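Local coordinates for protein AtGH3.15 acyl acid amido synthetase (PDB 6E1Q) that joins the auxin precursor indole-3-butyric acid, and the herbicide 4-(2,4-dichlorophenoxy)butanoate, to glutamine in an ATP-dependent reaction that releases AMP and diphosphate, at residues A[89-95]-A[107-113]; A[115-119]-A[165-170]; A[140-146]-A[181-187]. All blocks are in the same frame, centred on the assembly; numbering follows the deposited sequence.

Interaction 1 (A[89-95]-A[107-113]); sequences RPISVLL and LIPLTTE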
loop_
_atom_site.group_PDB
_atom_site.type_symbol
_atom_site.label_atom_id
_atom_site.label_comp_id
_atom_site.label_asym_id
_atom_site.label_seq_id
_atom_site.Cartn_x
_atom_site.Cartn_y
_atom_site.Cartn_z
ATOM N N ARG A 89 -14.771 -16.120 -18.763
ATOM C CA ARG A 89 -14.228 -15.130 -19.673
ATOM C C ARG A 89 -12.714 -15.276 -19.763
ATOM O O ARG A 89 -12.077 -15.802 -18.843
ATOM C CB ARG A 89 -14.621 -13.714 -19.225
ATOM C CG ARG A 89 -16.081 -13.387 -19.582
ATOM C CD ARG A 89 -16.735 -12.398 -18.629
ATOM N NE ARG A 89 -16.936 -12.971 -17.301
ATOM C CZ ARG A 89 -16.277 -12.576 -16.215
ATOM N NH1 ARG A 89 -15.390 -11.593 -16.305
ATOM N NH2 ARG A 89 -16.507 -13.158 -15.041
ATOM N N PRO A 90 -12.107 -14.841 -20.868
ATOM C CA PRO A 90 -10.655 -14.983 -21.009
ATOM C C PRO A 90 -9.900 -14.202 -19.942
ATOM O O PRO A 90 -10.325 -13.128 -19.511
ATOM C CB PRO A 90 -10.373 -14.440 -22.423
ATOM C CG PRO A 90 -11.634 -13.783 -22.871
ATOM C CD PRO A 90 -12.750 -14.423 -22.125
ATOM N N ILE A 91 -8.786 -14.776 -19.494
ATOM C CA ILE A 91 -7.870 -14.074 -18.601
ATOM C C ILE A 91 -7.011 -13.149 -19.455
ATOM O O ILE A 91 -6.308 -13.606 -20.360
ATOM C CB ILE A 91 -7.004 -15.063 -17.804
ATOM C CG1 ILE A 91 -7.876 -16.057 -17.035
ATOM C CG2 ILE A 91 -6.003 -14.328 -16.898
ATOM C CD1 ILE A 91 -8.801 -15.419 -16.077
ATOM N N SER A 92 -7.061 -11.846 -19.181
ATOM C CA SER A 92 -6.325 -10.948 -20.069
ATOM C C SER A 92 -4.921 -10.622 -19.573
ATOM O O SER A 92 -4.057 -10.294 -20.392
ATOM C CB SER A 92 -7.103 -9.651 -20.295
ATOM O OG SER A 92 -7.378 -9.036 -19.064
ATOM N N VAL A 93 -4.670 -10.692 -18.258
ATOM C CA VAL A 93 -3.332 -10.500 -17.695
ATOM C C VAL A 93 -3.270 -11.262 -16.387
ATOM O O VAL A 93 -4.295 -11.545 -15.769
ATOM C CB VAL A 93 -2.959 -9.011 -17.421
ATOM C CG1 VAL A 93 -2.556 -8.301 -18.685
ATOM C CG2 VAL A 93 -4.095 -8.276 -16.687
ATOM N N LEU A 94 -2.054 -11.592 -15.953
ATOM C CA LEU A 94 -1.849 -11.938 -14.556
ATOM C C LEU A 94 -1.229 -10.767 -13.815
ATOM O O LEU A 94 -0.286 -10.144 -14.301
ATOM C CB LEU A 94 -0.980 -13.178 -14.363
ATOM C CG LEU A 94 -1.417 -14.439 -15.090
ATOM C CD1 LEU A 94 -0.369 -15.519 -14.998
ATOM C CD2 LEU A 94 -2.734 -14.886 -14.465
ATOM N N LEU A 95 -1.752 -10.498 -12.634
ATOM C CA LEU A 95 -1.291 -9.391 -11.816
ATOM C C LEU A 95 -0.269 -9.884 -10.797
ATOM O O LEU A 95 -0.526 -10.857 -10.079
ATOM C CB LEU A 95 -2.473 -8.739 -11.106
ATOM C CG LEU A 95 -3.529 -8.051 -11.977
ATOM C CD1 LEU A 95 -4.609 -7.423 -11.098
ATOM C CD2 LEU A 95 -2.948 -6.996 -12.912
ATOM N N LEU A 107 0.413 -14.492 -8.309
ATOM C CA LEU A 107 -0.048 -14.167 -9.652
ATOM C C LEU A 107 -1.565 -14.318 -9.669
ATOM O O LEU A 107 -2.087 -15.405 -9.409
ATOM C CB LEU A 107 0.617 -15.069 -10.699
ATOM C CG LEU A 107 2.149 -15.013 -10.802
ATOM C CD1 LEU A 107 2.626 -15.838 -11.984
ATOM C CD2 LEU A 107 2.655 -13.564 -10.927
ATOM N N ILE A 108 -2.268 -13.228 -9.936
ATOM C CA ILE A 108 -3.717 -13.189 -9.797
ATOM C C ILE A 108 -4.358 -12.944 -11.164
ATOM O O ILE A 108 -4.074 -11.930 -11.812
ATOM C CB ILE A 108 -4.151 -12.114 -8.789
ATOM C CG1 ILE A 108 -3.603 -12.439 -7.387
ATOM C CG2 ILE A 108 -5.666 -12.008 -8.747
ATOM C CD1 ILE A 108 -4.130 -13.739 -6.811
ATOM N N PRO A 109 -5.234 -13.830 -11.635
ATOM C CA PRO A 109 -5.919 -13.592 -12.916
ATOM C C PRO A 109 -6.776 -12.336 -12.877
ATOM O O PRO A 109 -7.371 -12.007 -11.849
ATOM C CB PRO A 109 -6.786 -14.843 -13.098
ATOM C CG PRO A 109 -6.144 -15.885 -12.223
ATOM C CD PRO A 109 -5.570 -15.137 -11.049
ATOM N N LEU A 110 -6.830 -11.640 -14.022
ATOM C CA LEU A 110 -7.710 -10.495 -14.226
ATOM C C LEU A 110 -8.355 -10.617 -15.600
ATOM O O LEU A 110 -7.656 -10.782 -16.603
ATOM C CB LEU A 110 -6.937 -9.174 -14.118
ATOM C CG LEU A 110 -7.741 -7.881 -14.296
ATOM C CD1 LEU A 110 -8.765 -7.725 -13.181
ATOM C CD2 LEU A 110 -6.824 -6.654 -14.361
ATOM N N THR A 111 -9.683 -10.561 -15.647
ATOM C CA THR A 111 -10.389 -10.468 -16.917
ATOM C C THR A 111 -10.563 -8.999 -17.330
ATOM O O THR A 111 -10.509 -8.075 -16.506
ATOM C CB THR A 111 -11.757 -11.154 -16.841
ATOM O OG1 THR A 111 -12.588 -10.470 -15.897
ATOM C CG2 THR A 111 -11.610 -12.597 -16.396
ATOM N N THR A 112 -10.768 -8.800 -18.634
ATOM C CA THR A 112 -10.929 -7.457 -19.189
ATOM C C THR A 112 -12.167 -6.763 -18.620
ATOM O O THR A 112 -12.133 -5.565 -18.303
ATOM C CB THR A 112 -11.000 -7.543 -20.721
ATOM O OG1 THR A 112 -9.691 -7.800 -21.246
ATOM C CG2 THR A 112 -11.533 -6.247 -21.329
ATOM N N GLU A 113 -13.257 -7.512 -18.459
ATOM C CA GLU A 113 -14.478 -6.965 -17.882
ATOM C C GLU A 113 -14.249 -6.526 -16.441
ATOM O O GLU A 113 -14.658 -5.426 -16.041
ATOM C CB GLU A 113 -15.599 -8.006 -17.956
ATOM C CG GLU A 113 -16.073 -8.355 -19.378
ATOM C CD GLU A 113 -15.173 -9.360 -20.123
ATOM O OE1 GLU A 113 -14.066 -9.695 -19.634
ATOM O OE2 GLU A 113 -15.588 -9.814 -21.215
HETATM O O HOH W 1 -11.065 -10.692 -20.741
#
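Two short backbone bonds fix the antiparallel register at one end: Leu95 N to Ile108 O is 2.8 Å and Ile108 N to Leu95 O is 2.9 Å. Next along, Leu110 N donates to Val93 O at 3.1 Å. The carbonyl of Leu110 collects three donors, Ser92 N at 2.9 Å, Ser92 OG at 3.0 Å and, weakly, Val93 N at 3.4 Å; with Ser92 and Val93 both opposite Leu110, this is a classic beta bulge. Near Pro90, water 1 bridges Pro90 O and Thr112 N, 2.8 Å from each. Thr111 N-caps the following helix through OG1 and Asp114 N, while Arg89 NH2 bonds to Phe398 O.

Val93 CG2 lies 3.9 Å from Leu110 CB, its direct partner, and Leu95 CD1 4.0 Å from Leu110 CD2, a diagonal neighbour, on the face covered by helix 162-172. On the other face the paired Leu94 CD2 and Pro109 CG are 4.2 Å apart. Ile91 CD1 also meets Pro109 CB diagonally at 3.6 Å. The strand axes approach to 4.3 Å at 153°. The arrangement is a beta hairpin whose connecting loop starts beside the ATP-binding Ser97 and Ser98, as in the phosphate-binding loop of ANL adenylating enzymes.

Interaction 2 (A[115-119]-A[165-170]); sequences LEQRI and SFLKSI. With CFA ((2,4-dichlorophenoxy)acetic acid), chain D.
The acyl-substrate pocket gets part of its wall from this helix-helix contact, because Phe166 lies on one of the two helices and the bound (2,4-dichlorophenoxy)acetic acid of chain D rests over one face of its ring. Residues 115-119 and 165-170 are both regular alpha-helix, with phi and psi near -65° and -45°; Ile119 N to Leu115 O and Ser169 N to Ser165 O, each 3.0 Å, are the i+4 to i backbone bonds of an alpha-helix. The axes cross at -82° and come no closer than 10.4 Å, so the contact is small, burying 299 Å² in total, with Ile119 and Phe166 as the nearest CA pair at 7.0 Å.

Phe166 takes chi1 t (-172°) and chi2 87°. Its CE1 touches Ile119 CG1 at 3.5 Å and its CD2 approaches C3' of the chain D ligand at 3.6 Å. Ile119, with chi1 m and chi2 t, also sets CG2 3.6 Å from Ile170 CG2 and CD1 3.3 Å from Ser169 OG. Leu115 is t,p, which brings CD2 within 3.9 Å of both Ser165 O and Ser169 CB. No direct hydrogen bond links the two segments; water 2 bridges them instead, donating to Glu116 OE2 at 2.9 Å and lying 2.7 Å from Ser169 OG.

Val163, Phe325 and Phe332 complete this ligand site. Arg118 pairs with Asp114 and bonds Ser329 O, tying helix 112-132 to an ATP-binding segment, while helix 162-172 lies against strand 91-97 through Ser165 and against strand 181-183 through Leu167 and Ile170.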
loop_
_atom_site.group_PDB
_atom_site.type_symbol
_atom_site.label_atom_id
_atom_site.label_comp_id
_atom_site.label_asym_id
_atom_site.label_seq_id
_atom_site.Cartn_x
_atom_site.Cartn_y
_atom_site.Cartn_z
ATOM N N LEU A 115 -11.454 -5.652 -15.137
ATOM C CA LEU A 115 -10.628 -4.451 -15.178
ATOM C C LEU A 115 -11.451 -3.221 -15.554
ATOM O O LEU A 115 -11.303 -2.151 -14.949
ATOM C CB LEU A 115 -9.475 -4.628 -16.161
ATOM C CG LEU A 115 -8.645 -3.356 -16.352
ATOM C CD1 LEU A 115 -8.044 -2.891 -15.017
ATOM C CD2 LEU A 115 -7.551 -3.575 -17.364
ATOM N N GLU A 116 -12.300 -3.339 -16.576
ATOM C CA GLU A 116 -13.062 -2.168 -16.994
ATOM C C GLU A 116 -14.083 -1.778 -15.930
ATOM O O GLU A 116 -14.303 -0.589 -15.681
ATOM C CB GLU A 116 -13.720 -2.426 -18.348
ATOM C CG GLU A 116 -12.960 -1.764 -19.504
ATOM C CD GLU A 116 -13.157 -2.467 -20.834
ATOM O OE1 GLU A 116 -14.118 -3.260 -20.955
ATOM O OE2 GLU A 116 -12.346 -2.225 -21.758
ATOM N N GLN A 117 -14.677 -2.765 -15.253
ATOM C CA GLN A 117 -15.553 -2.458 -14.121
ATOM C C GLN A 117 -14.820 -1.674 -13.036
ATOM O O GLN A 117 -15.395 -0.762 -12.427
ATOM C CB GLN A 117 -16.142 -3.737 -13.543
ATOM C CG GLN A 117 -16.919 -3.486 -12.266
ATOM C CD GLN A 117 -17.913 -4.577 -11.962
ATOM O OE1 GLN A 117 -19.027 -4.581 -12.492
ATOM N NE2 GLN A 117 -17.521 -5.514 -11.103
ATOM N N ARG A 118 -13.550 -2.006 -12.784
ATOM C CA ARG A 118 -12.792 -1.299 -11.755
ATOM C C ARG A 118 -12.501 0.129 -12.180
ATOM O O ARG A 118 -12.517 1.054 -11.352
ATOM C CB ARG A 118 -11.473 -2.022 -11.469
ATOM C CG ARG A 118 -11.608 -3.315 -10.690
ATOM C CD ARG A 118 -10.237 -3.898 -10.403
ATOM N NE ARG A 118 -10.343 -5.327 -10.188
ATOM C CZ ARG A 118 -9.420 -6.077 -9.597
ATOM N NH1 ARG A 118 -8.280 -5.545 -9.168
ATOM N NH2 ARG A 118 -9.640 -7.373 -9.462
ATOM N N ILE A 119 -12.160 0.308 -13.453
ATOM C CA ILE A 119 -11.978 1.641 -14.010
ATOM C C ILE A 119 -13.300 2.399 -13.986
ATOM O O ILE A 119 -13.369 3.549 -13.539
ATOM C CB ILE A 119 -11.400 1.533 -15.431
ATOM C CG1 ILE A 119 -9.910 1.189 -15.356
ATOM C CG2 ILE A 119 -11.641 2.804 -16.217
ATOM C CD1 ILE A 119 -9.389 0.585 -16.618
ATOM N N SER A 165 -1.709 -1.969 -15.118
ATOM C CA SER A 165 -2.870 -2.383 -15.900
ATOM C C SER A 165 -3.949 -1.310 -15.876
ATOM O O SER A 165 -4.589 -1.034 -16.902
ATOM C CB SER A 165 -3.428 -3.699 -15.351
ATOM O OG SER A 165 -2.482 -4.730 -15.526
ATOM N N PHE A 166 -4.167 -0.708 -14.702
ATOM C CA PHE A 166 -5.148 0.362 -14.572
ATOM C C PHE A 166 -4.777 1.553 -15.452
ATOM O O PHE A 166 -5.587 2.016 -16.262
ATOM C CB PHE A 166 -5.256 0.766 -13.099
ATOM C CG PHE A 166 -6.365 1.737 -12.807
ATOM C CD1 PHE A 166 -7.650 1.283 -12.538
ATOM C CD2 PHE A 166 -6.118 3.102 -12.762
ATOM C CE1 PHE A 166 -8.673 2.176 -12.253
ATOM C CE2 PHE A 166 -7.139 4.002 -12.483
ATOM C CZ PHE A 166 -8.415 3.536 -12.230
ATOM N N LEU A 167 -3.540 2.038 -15.327
ATOM C CA LEU A 167 -3.104 3.196 -16.106
ATOM C C LEU A 167 -3.090 2.893 -17.597
ATOM O O LEU A 167 -3.576 3.689 -18.413
ATOM C CB LEU A 167 -1.714 3.644 -15.646
ATOM C CG LEU A 167 -1.689 4.124 -14.201
ATOM C CD1 LEU A 167 -0.285 4.568 -13.813
ATOM C CD2 LEU A 167 -2.709 5.255 -14.016
ATOM N N LYS A 168 -2.527 1.748 -17.977
ATOM C CA LYS A 168 -2.483 1.391 -19.392
ATOM C C LYS A 168 -3.881 1.351 -20.002
ATOM O O LYS A 168 -4.079 1.740 -21.158
ATOM C CB LYS A 168 -1.770 0.049 -19.560
ATOM C CG LYS A 168 -1.474 -0.348 -20.988
ATOM C CD LYS A 168 -0.911 -1.764 -21.059
ATOM C CE LYS A 168 -1.097 -2.367 -22.447
ATOM N NZ LYS A 168 0.179 -2.892 -23.014
ATOM N N SER A 169 -4.872 0.897 -19.245
ATOM C CA SER A 169 -6.188 0.782 -19.855
ATOM C C SER A 169 -6.849 2.143 -20.042
ATOM O O SER A 169 -7.409 2.420 -21.113
ATOM C CB SER A 169 -7.089 -0.129 -19.035
ATOM O OG SER A 169 -8.349 -0.187 -19.676
ATOM N N ILE A 170 -6.795 3.008 -19.024
ATOM C CA ILE A 170 -7.412 4.319 -19.196
ATOM C C ILE A 170 -6.640 5.129 -20.224
ATOM O O ILE A 170 -7.223 5.960 -20.921
ATOM C CB ILE A 170 -7.554 5.078 -17.857
ATOM C CG1 ILE A 170 -6.219 5.296 -17.171
ATOM C CG2 ILE A 170 -8.470 4.331 -16.890
ATOM C CD1 ILE A 170 -6.381 5.919 -15.790
HETATM C C1 CFA D . -6.591 0.294 -5.660
HETATM C C2 CFA D . -5.889 1.459 -6.365
HETATM C "C1'" CFA D . -6.373 3.059 -8.083
HETATM C "C2'" CFA D . -5.271 3.175 -8.924
HETATM C "C3'" CFA D . -4.998 4.390 -9.541
HETATM C "C4'" CFA D . -5.825 5.482 -9.324
HETATM C "C5'" CFA D . -6.923 5.361 -8.492
HETATM CL CL3 CFA D . -4.198 1.774 -9.220
HETATM C "C6'" CFA D . -7.197 4.153 -7.879
HETATM O O1 CFA D . -7.843 0.306 -5.560
HETATM O O2 CFA D . -5.945 -0.674 -5.172
HETATM O "O1'" CFA D . -6.688 1.845 -7.451
HETATM CL CL4 CFA D . -5.494 7.053 -10.110
HETATM O O HOH W 2 -9.486 -2.171 -21.191
#

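Interaction 3 (A[140-146]-A[181-187]); sequences KSLIFYF and LQVSPHA. With CFA ((2,4-dichlorophenoxy)acetic acid), chain C.
Strands 140-143 and 181-183 run parallel, their axes 4.4 Å apart at closest and 20° from alignment, with Ser141 beside Leu181 and Leu142 beside Gln182. Gln182 bonds in both directions: its N donates to Ser141 O at 2.8 Å, and its O accepts from Ile143 N at 3.0 Å.

Leu142 (t,p) and Gln182 (t,p) share one face, CD1 of the leucine 3.6 Å from CG of the glutamine. On the other, Ile143 (m,t) places CD1 4.1 Å from Leu181 CD2 (m,t) and 3.4 Å from O1 of the chain C (2,4-dichlorophenoxy)acetic acid. Ser141 (m) faces the same ligand and bonds Arg214 through OG. Beyond the strands, Tyr145 (chi1 t, chi2 83°) sets CD1 3.5 Å from the ligand's CL4 and CD2 4.2 Å from Ala187 CB; its OH bonds Thr161. A type I turn spans Ser184-Ala187, and Ser184 OG, at chi1 91°, donates to Tyr145 O at 3.2 Å while weakly accepting from His186 N at 3.0 Å.

A beta-alpha-beta-type crossover through helix 162-172 joins these strands, interrupted by an excursion into strands 151-152 and 158-160 of another sheet; strand 181-183 edges the sheet, strand 212-217 flanks 140-143, and helix 162-172 covers Leu181 and Val183.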
loop_
_atom_site.group_PDB
_atom_site.type_symbol
_atom_site.label_atom_id
_atom_site.label_comp_id
_atom_site.label_asym_id
_atom_site.label_seq_id
_atom_site.Cartn_x
_atom_site.Cartn_y
_atom_site.Cartn_z
ATOM N N LYS A 140 -4.087 18.456 -12.680
ATOM C CA LYS A 140 -3.687 17.071 -12.907
ATOM C C LYS A 140 -3.215 16.388 -11.618
ATOM O O LYS A 140 -2.816 17.030 -10.641
ATOM C CB LYS A 140 -2.574 16.983 -13.952
ATOM C CG LYS A 140 -3.048 17.105 -15.388
ATOM C CD LYS A 140 -1.993 17.800 -16.211
ATOM C CE LYS A 140 -2.196 17.576 -17.695
ATOM N NZ LYS A 140 -0.888 17.709 -18.387
ATOM N N SER A 141 -3.259 15.058 -11.643
ATOM C CA SER A 141 -2.739 14.212 -10.576
ATOM C C SER A 141 -1.338 13.769 -10.970
ATOM O O SER A 141 -1.163 13.034 -11.946
ATOM C CB SER A 141 -3.645 13.003 -10.335
ATOM O OG SER A 141 -4.889 13.393 -9.793
ATOM N N LEU A 142 -0.342 14.224 -10.224
ATOM C CA LEU A 142 1.035 13.788 -10.425
ATOM C C LEU A 142 1.240 12.512 -9.621
ATOM O O LEU A 142 1.149 12.532 -8.389
ATOM C CB LEU A 142 2.008 14.879 -9.991
ATOM C CG LEU A 142 3.507 14.588 -10.057
ATOM C CD1 LEU A 142 3.949 14.299 -11.505
ATOM C CD2 LEU A 142 4.262 15.781 -9.483
ATOM N N ILE A 143 1.487 11.404 -10.313
ATOM C CA ILE A 143 1.513 10.083 -9.702
ATOM C C ILE A 143 2.939 9.573 -9.776
ATOM O O ILE A 143 3.498 9.417 -10.866
ATOM C CB ILE A 143 0.525 9.121 -10.384
ATOM C CG1 ILE A 143 -0.915 9.492 -10.011
ATOM C CG2 ILE A 143 0.788 7.689 -9.973
ATOM C CD1 ILE A 143 -1.946 8.898 -10.935
ATOM N N PHE A 144 3.532 9.334 -8.614
ATOM C CA PHE A 144 4.894 8.836 -8.530
ATOM C C PHE A 144 4.816 7.320 -8.560
ATOM O O PHE A 144 4.475 6.676 -7.572
ATOM C CB PHE A 144 5.584 9.361 -7.278
ATOM C CG PHE A 144 5.711 10.857 -7.260
ATOM C CD1 PHE A 144 6.517 11.499 -8.177
ATOM C CD2 PHE A 144 5.008 11.614 -6.347
ATOM C CE1 PHE A 144 6.642 12.872 -8.176
ATOM C CE2 PHE A 144 5.124 12.989 -6.336
ATOM C CZ PHE A 144 5.953 13.617 -7.259
ATOM N N TYR A 145 5.139 6.752 -9.707
ATOM C CA TYR A 145 5.028 5.319 -9.897
ATOM C C TYR A 145 5.859 4.984 -11.108
ATOM O O TYR A 145 5.712 5.636 -12.144
ATOM C CB TYR A 145 3.577 4.885 -10.147
ATOM C CG TYR A 145 3.452 3.375 -10.230
ATOM C CD1 TYR A 145 3.343 2.618 -9.076
ATOM C CD2 TYR A 145 3.478 2.706 -11.454
ATOM C CE1 TYR A 145 3.236 1.250 -9.126
ATOM C CE2 TYR A 145 3.384 1.314 -11.512
ATOM C CZ TYR A 145 3.268 0.598 -10.337
ATOM O OH TYR A 145 3.167 -0.777 -10.327
ATOM N N PHE A 146 6.707 3.971 -10.999
ATOM C CA PHE A 146 7.299 3.464 -12.224
ATOM C C PHE A 146 7.641 1.991 -12.049
ATOM O O PHE A 146 7.771 1.493 -10.932
ATOM C CB PHE A 146 8.511 4.299 -12.672
ATOM C CG PHE A 146 9.496 4.613 -11.581
ATOM C CD1 PHE A 146 10.409 3.659 -11.154
ATOM C CD2 PHE A 146 9.542 5.882 -11.019
ATOM C CE1 PHE A 146 11.340 3.957 -10.169
ATOM C CE2 PHE A 146 10.471 6.183 -10.026
ATOM C CZ PHE A 146 11.367 5.219 -9.603
ATOM N N LEU A 181 -4.045 13.100 -16.046
ATOM C CA LEU A 181 -3.039 12.499 -15.185
ATOM C C LEU A 181 -1.654 12.925 -15.641
ATOM O O LEU A 181 -1.364 12.951 -16.841
ATOM C CB LEU A 181 -3.117 10.969 -15.198
ATOM C CG LEU A 181 -4.389 10.273 -14.714
ATOM C CD1 LEU A 181 -4.214 8.761 -14.833
ATOM C CD2 LEU A 181 -4.735 10.677 -13.284
ATOM N N GLN A 182 -0.803 13.267 -14.681
ATOM C CA GLN A 182 0.624 13.446 -14.934
ATOM C C GLN A 182 1.318 12.195 -14.419
ATOM O O GLN A 182 1.545 12.038 -13.213
ATOM C CB GLN A 182 1.176 14.702 -14.272
ATOM C CG GLN A 182 2.567 15.035 -14.747
ATOM C CD GLN A 182 2.599 15.281 -16.232
ATOM O OE1 GLN A 182 2.304 16.385 -16.689
ATOM N NE2 GLN A 182 2.942 14.251 -17.003
ATOM N N VAL A 183 1.648 11.297 -15.330
ATOM C CA VAL A 183 2.227 10.023 -14.951
ATOM C C VAL A 183 3.523 9.847 -15.728
ATOM O O VAL A 183 3.632 10.271 -16.886
ATOM C CB VAL A 183 1.241 8.856 -15.195
ATOM C CG1 VAL A 183 0.993 8.618 -16.682
ATOM C CG2 VAL A 183 1.699 7.614 -14.476
ATOM N N SER A 184 4.513 9.256 -15.070
ATOM C CA SER A 184 5.821 9.093 -15.675
ATOM C C SER A 184 5.719 8.277 -16.964
ATOM O O SER A 184 4.834 7.425 -17.105
ATOM C CB SER A 184 6.772 8.414 -14.692
ATOM O OG SER A 184 6.745 7.008 -14.830
ATOM N N PRO A 185 6.610 8.523 -17.927
ATOM C CA PRO A 185 6.663 7.646 -19.107
ATOM C C PRO A 185 6.889 6.185 -18.743
ATOM O O PRO A 185 6.563 5.297 -19.544
ATOM C CB PRO A 185 7.836 8.218 -19.917
ATOM C CG PRO A 185 8.696 8.928 -18.889
ATOM C CD PRO A 185 7.715 9.500 -17.905
ATOM N N HIS A 186 7.404 5.913 -17.540
ATOM C CA HIS A 186 7.756 4.572 -17.107
ATOM C C HIS A 186 6.754 3.974 -16.127
ATOM O O HIS A 186 7.082 3.004 -15.439
ATOM C CB HIS A 186 9.150 4.575 -16.493
ATOM C CG HIS A 186 10.207 5.064 -17.424
ATOM N ND1 HIS A 186 10.517 4.412 -18.596
ATOM C CD2 HIS A 186 11.014 6.148 -17.369
ATOM C CE1 HIS A 186 11.477 5.068 -19.220
ATOM N NE2 HIS A 186 11.799 6.125 -18.496
ATOM N N ALA A 187 5.542 4.524 -16.053
ATOM C CA ALA A 187 4.477 3.827 -15.338
ATOM C C ALA A 187 3.980 2.616 -16.118
ATOM O O ALA A 187 3.512 1.643 -15.516
ATOM C CB ALA A 187 3.320 4.774 -15.053
HETATM C C1 CFA C . -4.039 9.177 -7.405
HETATM C C2 CFA C . -4.913 7.972 -7.070
HETATM C "C1'" CFA C . -3.167 6.441 -6.520
HETATM C "C2'" CFA C . -2.490 5.645 -5.606
HETATM C "C3'" CFA C . -1.380 4.945 -6.008
HETATM C "C4'" CFA C . -0.947 5.039 -7.306
HETATM C "C5'" CFA C . -1.605 5.817 -8.227
HETATM CL CL3 CFA C . -2.998 5.484 -3.903
HETATM C "C6'" CFA C . -2.720 6.514 -7.830
HETATM O O1 CFA C . -4.179 9.772 -8.505
HETATM O O2 CFA C . -3.164 9.553 -6.590
HETATM O "O1'" CFA C . -4.298 7.156 -6.112
HETATM CL CL4 CFA C . 0.486 4.131 -7.786
#

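How the interactions relate
All three contacts lie in the GH3 N-terminal domain, with helix 162-172 at their middle. Interactions 1 and 2, centred 12 Å apart, come in series and share helix 112-132; Leu110 CD2 meets Leu115 CB at 3.8 Å, and Leu95 CD2 meets Ser165 OG at 3.5 Å. Interactions 2 and 3, 15 Å apart, alternate along the chain and join where Leu167 CD1 reaches Val183 CG2 at 3.7 Å. Interactions 1 and 3 belong to different sheets, 24 Å between centres, and do not touch. The helix lies between the hairpin leading to the ATP site and the sheet edge. Phe166 of interaction 2 touches the chain D ligand; interaction 3 lines chain C's, Ile143 lying near both.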